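Local coordinates for GrpB family protein (Enterococcus faecalis, PDB 2NRK) that is of unknown function but belongs to the GrpB (UPF0157) family, which is grouped with the nucleotidyltransferase clan, at residues E38-L48 with H117-R125; I130-L141 with K156-E166. All coordinates share one frame; numbering follows the deposited sequence. Where two conformers were deposited one is given.

Overall arrangement
From the N terminus the chain runs through helix 14-30 into strand 34-40, outermost in this chain's mixed sheet, and leaves it in the turns of 41-48. Strands 54-60, 79-80, 89-94 and 101-107 follow before helix 111-126 returns to 38-48, so contact 1 closes a loop of 68 residues and ties strand 34-40 to helix 111-126. Contact 2 comes after it in series: helix 128-142 and helix 157-171, joined by a short connection bearing helix 149-152, form an antiparallel pair. The two contacts neither nest nor cross, yet they touch, through Ser-42 with Lys-138 and Tyr-123 with Glu-166, their centres about 12 Å apart.

Contact 1: residues E38-L48 with H117-R125; sequences EHIGSTSVPNL and HLAFRNYLR
Arg-121 leaves its helix with CG anti to the backbone N (chi1 177°) and bends at chi3 (74°), which brings its guanidinium alongside Glu-38 and His-39. NH1 serves both: it forms a salt bridge with Glu-38 OE1 at 3.0 Å, reached from above the carboxylate plane, and donates to His-39 O at 2.9 Å. NE and NH2 grip Asn-122 OD1 side-on, and a water links NH2 to Glu-38 OE2. The long, planar, five-proton head of arginine suits a place with so many acceptors. Leu-118 CD2 and Arg-125 NH1 lie over opposite faces of this guanidinium, each toward the rim.

Arg-125, extended from CG to NE, also works side-on: NE and NH2 both hold Ser-44 O, each at 2.9 Å. Ser-44 OG lies 3.1 Å from Arg-121 CG while donating to Gly-41 O, fastening the turn after the strand; Gly-41 has a positive phi, which favours glycine.

Apolar groups flank the polar centre. Ile-40 CD1 sits over one face of the His-117 ring, 3.8 Å from its centroid, a CH-pi contact, while His-117 NE2 hydrogen-bonds to Tyr-106 OH. Branched Val-45 places both methyls against Leu-124; Val-45 CG2 lies 3.8 Å from Leu-124 CB.

Helix 111-126 is thus joined to 38-48 by arginines that satisfy the carbonyls of His-39 and Ser-44. Glu-38 at NH1 and Asn-122 at NE and NH2 meet Arg-121 at its edge, probably restraining its rotation, and the carboxylate probably offsets its buried charge.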
# COMPACT_ATOMS: atom_id res chain seq x y z
N GLU A 38 -2.96 12.77 -6.05
CA GLU A 38 -1.49 12.69 -6.13
C GLU A 38 -1.02 12.91 -7.58
O GLU A 38 -1.65 12.44 -8.53
CB GLU A 38 -1.02 11.29 -5.67
CG GLU A 38 -1.23 10.97 -4.17
CD GLU A 38 -0.09 11.36 -3.28
OE1 GLU A 38 0.85 12.10 -3.69
OE2 GLU A 38 -0.14 10.91 -2.10
N HIS A 39 0.11 13.59 -7.70
CA HIS A 39 0.78 13.73 -8.99
C HIS A 39 1.61 12.47 -9.18
O HIS A 39 2.43 12.11 -8.32
CB HIS A 39 1.69 14.97 -8.90
CG HIS A 39 2.24 15.42 -10.21
ND1 HIS A 39 3.14 16.45 -10.28
CD2 HIS A 39 2.06 14.99 -11.48
CE1 HIS A 39 3.49 16.65 -11.54
NE2 HIS A 39 2.85 15.78 -12.30
N ILE A 40 1.39 11.78 -10.30
CA ILE A 40 2.08 10.52 -10.56
C ILE A 40 2.64 10.55 -11.97
O ILE A 40 2.55 11.58 -12.69
CB ILE A 40 1.18 9.31 -10.31
CG1 ILE A 40 -0.12 9.36 -11.15
CG2 ILE A 40 0.88 9.17 -8.81
CD1 ILE A 40 -0.72 7.99 -11.50
N GLY A 41 3.26 9.44 -12.38
CA GLY A 41 3.79 9.31 -13.74
C GLY A 41 5.06 10.12 -13.93
O GLY A 41 5.56 10.69 -12.97
N SER A 42 5.56 10.18 -15.16
CA SER A 42 6.89 10.79 -15.35
C SER A 42 6.91 12.28 -15.03
O SER A 42 7.96 12.79 -14.57
CB SER A 42 7.41 10.53 -16.75
OG SER A 42 7.69 9.14 -16.86
N THR A 43 5.79 12.98 -15.23
CA THR A 43 5.83 14.44 -14.97
C THR A 43 5.93 14.78 -13.47
O THR A 43 6.19 15.94 -13.11
CB THR A 43 4.67 15.25 -15.63
OG1 THR A 43 3.44 14.96 -14.95
CG2 THR A 43 4.57 14.98 -17.15
N SER A 44 5.75 13.78 -12.61
CA SER A 44 5.83 13.96 -11.16
C SER A 44 7.25 13.72 -10.63
O SER A 44 7.46 13.81 -9.43
CB SER A 44 4.84 13.02 -10.44
OG SER A 44 5.30 11.67 -10.45
N VAL A 45 8.20 13.41 -11.52
CA VAL A 45 9.58 13.12 -11.11
C VAL A 45 10.45 14.28 -11.55
O VAL A 45 10.74 14.44 -12.75
CB VAL A 45 10.07 11.81 -11.74
CG1 VAL A 45 11.54 11.52 -11.32
CG2 VAL A 45 9.16 10.65 -11.34
N PRO A 46 10.85 15.15 -10.61
CA PRO A 46 11.67 16.26 -11.06
C PRO A 46 12.90 15.85 -11.89
O PRO A 46 13.60 14.88 -11.57
CB PRO A 46 12.10 16.94 -9.74
CG PRO A 46 10.88 16.68 -8.83
CD PRO A 46 10.49 15.25 -9.18
N ASN A 47 13.08 16.59 -12.99
CA ASN A 47 14.20 16.44 -13.93
C ASN A 47 14.12 15.21 -14.85
O ASN A 47 15.05 14.92 -15.61
CB ASN A 47 15.55 16.56 -13.21
CG ASN A 47 15.64 17.80 -12.35
OD1 ASN A 47 15.21 18.89 -12.75
ND2 ASN A 47 16.18 17.65 -11.15
N LEU A 48 12.98 14.53 -14.84
CA LEU A 48 12.79 13.40 -15.76
C LEU A 48 12.18 13.90 -17.07
O LEU A 48 11.15 14.58 -17.06
CB LEU A 48 11.87 12.33 -15.13
CG LEU A 48 11.50 11.13 -16.00
CD1 LEU A 48 12.73 10.39 -16.56
CD2 LEU A 48 10.60 10.19 -15.13
N HIS A 117 1.52 2.90 -8.73
CA HIS A 117 1.84 4.26 -9.16
C HIS A 117 2.70 5.00 -8.16
O HIS A 117 3.69 5.60 -8.55
CB HIS A 117 0.54 5.06 -9.38
CG HIS A 117 -0.29 4.54 -10.51
ND1 HIS A 117 0.16 4.52 -11.81
CD2 HIS A 117 -1.55 4.04 -10.54
CE1 HIS A 117 -0.79 4.04 -12.60
NE2 HIS A 117 -1.84 3.72 -11.85
N LEU A 118 2.33 4.97 -6.87
CA LEU A 118 3.07 5.78 -5.90
C LEU A 118 4.49 5.23 -5.69
O LEU A 118 5.43 6.01 -5.59
CB LEU A 118 2.35 5.86 -4.54
CG LEU A 118 1.02 6.62 -4.60
CD1 LEU A 118 0.29 6.43 -3.24
CD2 LEU A 118 1.26 8.11 -4.92
N ALA A 119 4.62 3.91 -5.61
CA ALA A 119 5.95 3.35 -5.37
C ALA A 119 6.87 3.69 -6.54
O ALA A 119 8.02 4.06 -6.33
CB ALA A 119 5.88 1.83 -5.15
N PHE A 120 6.36 3.54 -7.78
CA PHE A 120 7.12 3.81 -9.01
C PHE A 120 7.63 5.25 -8.99
O PHE A 120 8.82 5.48 -9.17
CB PHE A 120 6.21 3.58 -10.22
CG PHE A 120 6.88 3.81 -11.55
CD1 PHE A 120 7.74 2.86 -12.10
CD2 PHE A 120 6.58 4.96 -12.28
CE1 PHE A 120 8.36 3.07 -13.38
CE2 PHE A 120 7.20 5.18 -13.54
CZ PHE A 120 8.08 4.24 -14.07
N ARG A 121 6.73 6.19 -8.70
CA ARG A 121 7.11 7.60 -8.60
C ARG A 121 8.18 7.82 -7.53
O ARG A 121 9.23 8.44 -7.80
CB ARG A 121 5.89 8.46 -8.27
CG ARG A 121 6.27 9.94 -8.08
CD ARG A 121 5.10 10.64 -7.40
NE ARG A 121 5.04 10.27 -5.97
CZ ARG A 121 4.06 10.67 -5.15
NH1 ARG A 121 3.07 11.47 -5.59
NH2 ARG A 121 4.07 10.28 -3.88
N ASN A 122 7.91 7.31 -6.33
CA ASN A 122 8.83 7.58 -5.20
C ASN A 122 10.22 7.04 -5.50
O ASN A 122 11.23 7.68 -5.21
CB ASN A 122 8.26 7.00 -3.92
CG ASN A 122 7.00 7.69 -3.46
OD1 ASN A 122 6.58 8.72 -4.01
ND2 ASN A 122 6.38 7.14 -2.40
N TYR A 123 10.26 5.86 -6.10
CA TYR A 123 11.52 5.20 -6.42
C TYR A 123 12.31 6.01 -7.47
O TYR A 123 13.52 6.19 -7.34
CB TYR A 123 11.21 3.80 -6.95
CG TYR A 123 12.40 2.91 -7.20
CD1 TYR A 123 13.22 2.49 -6.13
CD2 TYR A 123 12.70 2.47 -8.49
CE1 TYR A 123 14.35 1.65 -6.36
CE2 TYR A 123 13.80 1.59 -8.73
CZ TYR A 123 14.61 1.20 -7.65
OH TYR A 123 15.68 0.35 -7.85
N LEU A 124 11.63 6.49 -8.52
CA LEU A 124 12.35 7.31 -9.52
C LEU A 124 12.87 8.62 -8.89
O LEU A 124 13.98 9.04 -9.20
CB LEU A 124 11.47 7.64 -10.71
CG LEU A 124 11.17 6.42 -11.58
CD1 LEU A 124 10.25 6.83 -12.74
CD2 LEU A 124 12.47 5.79 -12.14
N ARG A 125 12.06 9.23 -8.01
CA ARG A 125 12.47 10.45 -7.33
C ARG A 125 13.73 10.23 -6.51
O ARG A 125 14.54 11.16 -6.39
CB ARG A 125 11.37 10.94 -6.39
CG ARG A 125 10.18 11.57 -7.14
CD ARG A 125 9.08 11.94 -6.16
NE ARG A 125 8.05 12.77 -6.79
CZ ARG A 125 7.01 13.33 -6.16
NH1 ARG A 125 6.81 13.09 -4.85
NH2 ARG A 125 6.15 14.11 -6.82
O HOH W 1 2.37 10.36 -1.39
O HOH W 2 3.80 6.93 -11.11

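Contact 2: residues I130-L141 with K156-E166; sequences IATTYGTLKKQL and KDAFIKKIEKE
Phe-159 is the knob of this antiparallel helix pair: its side chain enters the hole made by Ile-130, Thr-133, Tyr-134 and Leu-137 of the facing helix. A flat, wide phenyl suits such a slot. Its CE2 comes within 3.3 Å of Tyr-134 CD1, the two rings being near parallel, with planes 24° apart, but slid so far that they barely overlap. Leu-137 CD2 meets the base of the ring, 3.9 Å from Phe-159 CB, and Ile-163 CG1 of its own helix lies over one face, toward the rim. Ile-130 CG2 packs on Ile-163 CD1 at 3.8 Å.

With CG anti to the backbone N (chi1 -175°), the Tyr-134 ring reaches the facing helix, where Ile-160 CD1 lies 3.5 Å from Tyr-134 OH. The CE of Lys-138 rests over the centre of one ring face. Lys-156, folded at chi2 and chi3, brings NZ to donate to Tyr-134 OH at 3.1 Å, while its CG packs on Leu-141 CD1. Its aliphatic chain also touches that of Lys-138, whose own NZ turns to Ala-49 O and Ser-42 OG.

Looser packing marks the outer side. Thr-133, exposed, offers only CG2 to Phe-159 CE1, its hydroxyl bonding Ala-129 O instead. Ile-130 CD1 lies 4.0 Å from Glu-166 OE1, an oxygen hydrogen-bonded to Tyr-123 OH.

Helix axes 11.4 Å apart are therefore bridged by large side chains, chiefly by dispersion; the single crossing hydrogen bond gives Lys-156 NZ a phenol oxygen as acceptor, although Lys-138 NZ, 5.3 Å from Lys-156 NZ, may slightly disfavour both charges.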
# COMPACT_ATOMS: atom_id res chain seq x y z
N ILE A 130 18.49 5.94 -12.31
CA ILE A 130 17.45 5.13 -12.93
C ILE A 130 16.51 6.02 -13.74
O ILE A 130 16.13 5.67 -14.87
CB ILE A 130 16.67 4.30 -11.88
CG1 ILE A 130 17.65 3.30 -11.23
CG2 ILE A 130 15.54 3.56 -12.57
CD1 ILE A 130 17.04 2.52 -10.03
N ALA A 131 16.14 7.17 -13.18
CA ALA A 131 15.31 8.12 -13.93
C ALA A 131 16.01 8.54 -15.23
O ALA A 131 15.39 8.64 -16.27
CB ALA A 131 14.97 9.33 -13.08
N THR A 132 17.33 8.78 -15.17
CA THR A 132 18.09 9.16 -16.37
C THR A 132 18.06 8.04 -17.41
O THR A 132 17.89 8.32 -18.60
CB THR A 132 19.51 9.57 -15.99
OG1 THR A 132 19.42 10.73 -15.15
CG2 THR A 132 20.33 9.89 -17.24
N THR A 133 18.16 6.79 -16.96
CA THR A 133 18.09 5.64 -17.86
C THR A 133 16.74 5.63 -18.56
O THR A 133 16.68 5.43 -19.78
CB THR A 133 18.34 4.31 -17.09
OG1 THR A 133 19.68 4.33 -16.63
CG2 THR A 133 18.18 3.08 -18.00
N TYR A 134 15.69 5.88 -17.78
CA TYR A 134 14.31 5.87 -18.27
C TYR A 134 14.10 7.01 -19.27
O TYR A 134 13.57 6.79 -20.37
CB TYR A 134 13.39 6.03 -17.09
CG TYR A 134 11.93 5.93 -17.42
CD1 TYR A 134 11.48 5.11 -18.44
CD2 TYR A 134 11.00 6.57 -16.60
CE1 TYR A 134 10.10 4.99 -18.71
CE2 TYR A 134 9.64 6.46 -16.85
CZ TYR A 134 9.21 5.65 -17.89
OH TYR A 134 7.86 5.56 -18.09
N GLY A 135 14.56 8.22 -18.92
CA GLY A 135 14.42 9.35 -19.84
C GLY A 135 15.15 9.14 -21.16
O GLY A 135 14.63 9.48 -22.24
N THR A 136 16.35 8.56 -21.07
CA THR A 136 17.17 8.28 -22.24
C THR A 136 16.45 7.27 -23.14
O THR A 136 16.43 7.42 -24.35
CB THR A 136 18.59 7.80 -21.84
OG1 THR A 136 19.27 8.90 -21.22
CG2 THR A 136 19.41 7.34 -23.05
N LEU A 137 15.87 6.24 -22.53
CA LEU A 137 15.12 5.25 -23.28
C LEU A 137 13.94 5.89 -24.00
O LEU A 137 13.71 5.62 -25.17
CB LEU A 137 14.64 4.12 -22.36
CG LEU A 137 13.66 3.12 -22.95
CD1 LEU A 137 14.31 2.41 -24.16
CD2 LEU A 137 13.31 2.14 -21.88
N LYS A 138 13.21 6.74 -23.30
CA LYS A 138 12.02 7.36 -23.90
C LYS A 138 12.42 8.24 -25.08
O LYS A 138 11.74 8.24 -26.13
CB LYS A 138 11.22 8.14 -22.84
CG LYS A 138 10.49 7.23 -21.83
CD LYS A 138 9.46 8.01 -20.97
CE LYS A 138 10.13 8.71 -19.83
NZ LYS A 138 9.20 9.65 -19.12
N LYS A 139 13.53 8.97 -24.94
CA LYS A 139 13.99 9.85 -26.00
C LYS A 139 14.41 9.02 -27.20
O LYS A 139 14.07 9.37 -28.34
CB LYS A 139 15.12 10.75 -25.50
CG LYS A 139 14.62 11.87 -24.58
CD LYS A 139 15.69 12.89 -24.22
CE LYS A 139 16.46 12.53 -22.96
NZ LYS A 139 17.53 13.54 -22.64
N GLN A 140 15.12 7.92 -26.95
CA GLN A 140 15.53 6.96 -27.99
C GLN A 140 14.33 6.36 -28.73
O GLN A 140 14.32 6.26 -29.96
CB GLN A 140 16.37 5.83 -27.39
CG GLN A 140 17.86 6.12 -27.31
CD GLN A 140 18.65 5.03 -26.58
OE1 GLN A 140 18.23 3.87 -26.47
NE2 GLN A 140 19.81 5.42 -26.06
N LEU A 141 13.32 5.95 -27.97
CA LEU A 141 12.10 5.37 -28.55
C LEU A 141 11.40 6.36 -29.49
O LEU A 141 11.03 6.00 -30.61
CB LEU A 141 11.14 4.88 -27.48
CG LEU A 141 11.55 3.57 -26.81
CD1 LEU A 141 10.77 3.38 -25.53
CD2 LEU A 141 11.34 2.38 -27.75
N LYS A 156 8.38 0.66 -23.91
CA LYS A 156 8.99 0.92 -22.61
C LYS A 156 8.50 -0.13 -21.59
O LYS A 156 8.86 -0.06 -20.41
CB LYS A 156 8.58 2.32 -22.07
CG LYS A 156 8.20 3.39 -23.09
CD LYS A 156 6.99 4.20 -22.61
CE LYS A 156 7.35 5.14 -21.48
NZ LYS A 156 6.15 5.58 -20.66
N ASP A 157 7.66 -1.06 -22.03
CA ASP A 157 6.84 -1.83 -21.08
C ASP A 157 7.65 -2.72 -20.14
O ASP A 157 7.40 -2.75 -18.92
CB ASP A 157 5.79 -2.69 -21.81
CG ASP A 157 4.88 -3.46 -20.85
OD1 ASP A 157 4.12 -2.81 -20.09
OD2 ASP A 157 4.92 -4.71 -20.83
N ALA A 158 8.62 -3.44 -20.70
CA ALA A 158 9.45 -4.37 -19.91
C ALA A 158 10.27 -3.60 -18.87
O ALA A 158 10.44 -4.06 -17.72
CB ALA A 158 10.36 -5.20 -20.83
N PHE A 159 10.79 -2.44 -19.28
CA PHE A 159 11.56 -1.58 -18.38
C PHE A 159 10.66 -1.10 -17.24
O PHE A 159 11.02 -1.20 -16.06
CB PHE A 159 12.13 -0.37 -19.13
CG PHE A 159 12.86 0.61 -18.22
CD1 PHE A 159 14.17 0.38 -17.83
CD2 PHE A 159 12.20 1.73 -17.71
CE1 PHE A 159 14.85 1.28 -16.99
CE2 PHE A 159 12.85 2.60 -16.87
CZ PHE A 159 14.18 2.39 -16.51
N ILE A 160 9.49 -0.61 -17.60
CA ILE A 160 8.56 -0.13 -16.56
C ILE A 160 8.20 -1.23 -15.56
O ILE A 160 8.21 -0.99 -14.34
CB ILE A 160 7.29 0.49 -17.20
CG1 ILE A 160 7.68 1.82 -17.87
CG2 ILE A 160 6.19 0.65 -16.13
CD1 ILE A 160 6.60 2.34 -18.88
N LYS A 161 7.87 -2.43 -16.03
CA LYS A 161 7.55 -3.55 -15.11
C LYS A 161 8.73 -3.87 -14.19
O LYS A 161 8.54 -4.10 -13.00
CB LYS A 161 7.11 -4.81 -15.87
CG LYS A 161 5.78 -4.65 -16.62
CD LYS A 161 4.56 -4.96 -15.77
CE LYS A 161 3.33 -5.21 -16.67
NZ LYS A 161 3.00 -4.00 -17.46
N LYS A 162 9.94 -3.85 -14.74
CA LYS A 162 11.13 -4.12 -13.92
C LYS A 162 11.25 -3.07 -12.81
O LYS A 162 11.47 -3.39 -11.62
CB LYS A 162 12.40 -4.08 -14.79
CG LYS A 162 13.67 -4.26 -13.97
CD LYS A 162 14.93 -4.19 -14.82
CE LYS A 162 16.05 -4.91 -14.05
NZ LYS A 162 17.39 -4.71 -14.57
N ILE A 163 11.14 -1.82 -13.19
CA ILE A 163 11.27 -0.72 -12.24
C ILE A 163 10.13 -0.72 -11.22
O ILE A 163 10.34 -0.43 -10.03
CB ILE A 163 11.39 0.65 -12.98
CG1 ILE A 163 12.65 0.64 -13.86
CG2 ILE A 163 11.38 1.84 -11.95
CD1 ILE A 163 13.94 0.17 -13.13
N GLU A 164 8.92 -1.03 -11.69
CA GLU A 164 7.77 -1.09 -10.75
C GLU A 164 8.03 -2.14 -9.66
O GLU A 164 7.66 -1.95 -8.48
CB GLU A 164 6.48 -1.45 -11.49
CG GLU A 164 5.89 -0.25 -12.26
CD GLU A 164 4.63 -0.61 -13.10
OE1 GLU A 164 4.39 -1.82 -13.37
OE2 GLU A 164 3.89 0.35 -13.46
N LYS A 165 8.65 -3.24 -10.05
CA LYS A 165 8.94 -4.30 -9.10
C LYS A 165 10.01 -3.85 -8.10
O LYS A 165 9.85 -4.02 -6.88
CB LYS A 165 9.36 -5.57 -9.86
CG LYS A 165 9.73 -6.72 -8.99
CD LYS A 165 9.73 -8.02 -9.85
CE LYS A 165 10.37 -9.16 -9.08
NZ LYS A 165 10.44 -10.44 -9.90
N GLU A 166 11.11 -3.28 -8.60
CA GLU A 166 12.14 -2.72 -7.73
C GLU A 166 11.53 -1.67 -6.79
O GLU A 166 11.87 -1.61 -5.59
CB GLU A 166 13.25 -2.06 -8.54
CG GLU A 166 14.05 -3.05 -9.38
CD GLU A 166 15.23 -2.41 -10.14
OE1 GLU A 166 15.47 -1.19 -10.02
OE2 GLU A 166 15.92 -3.14 -10.87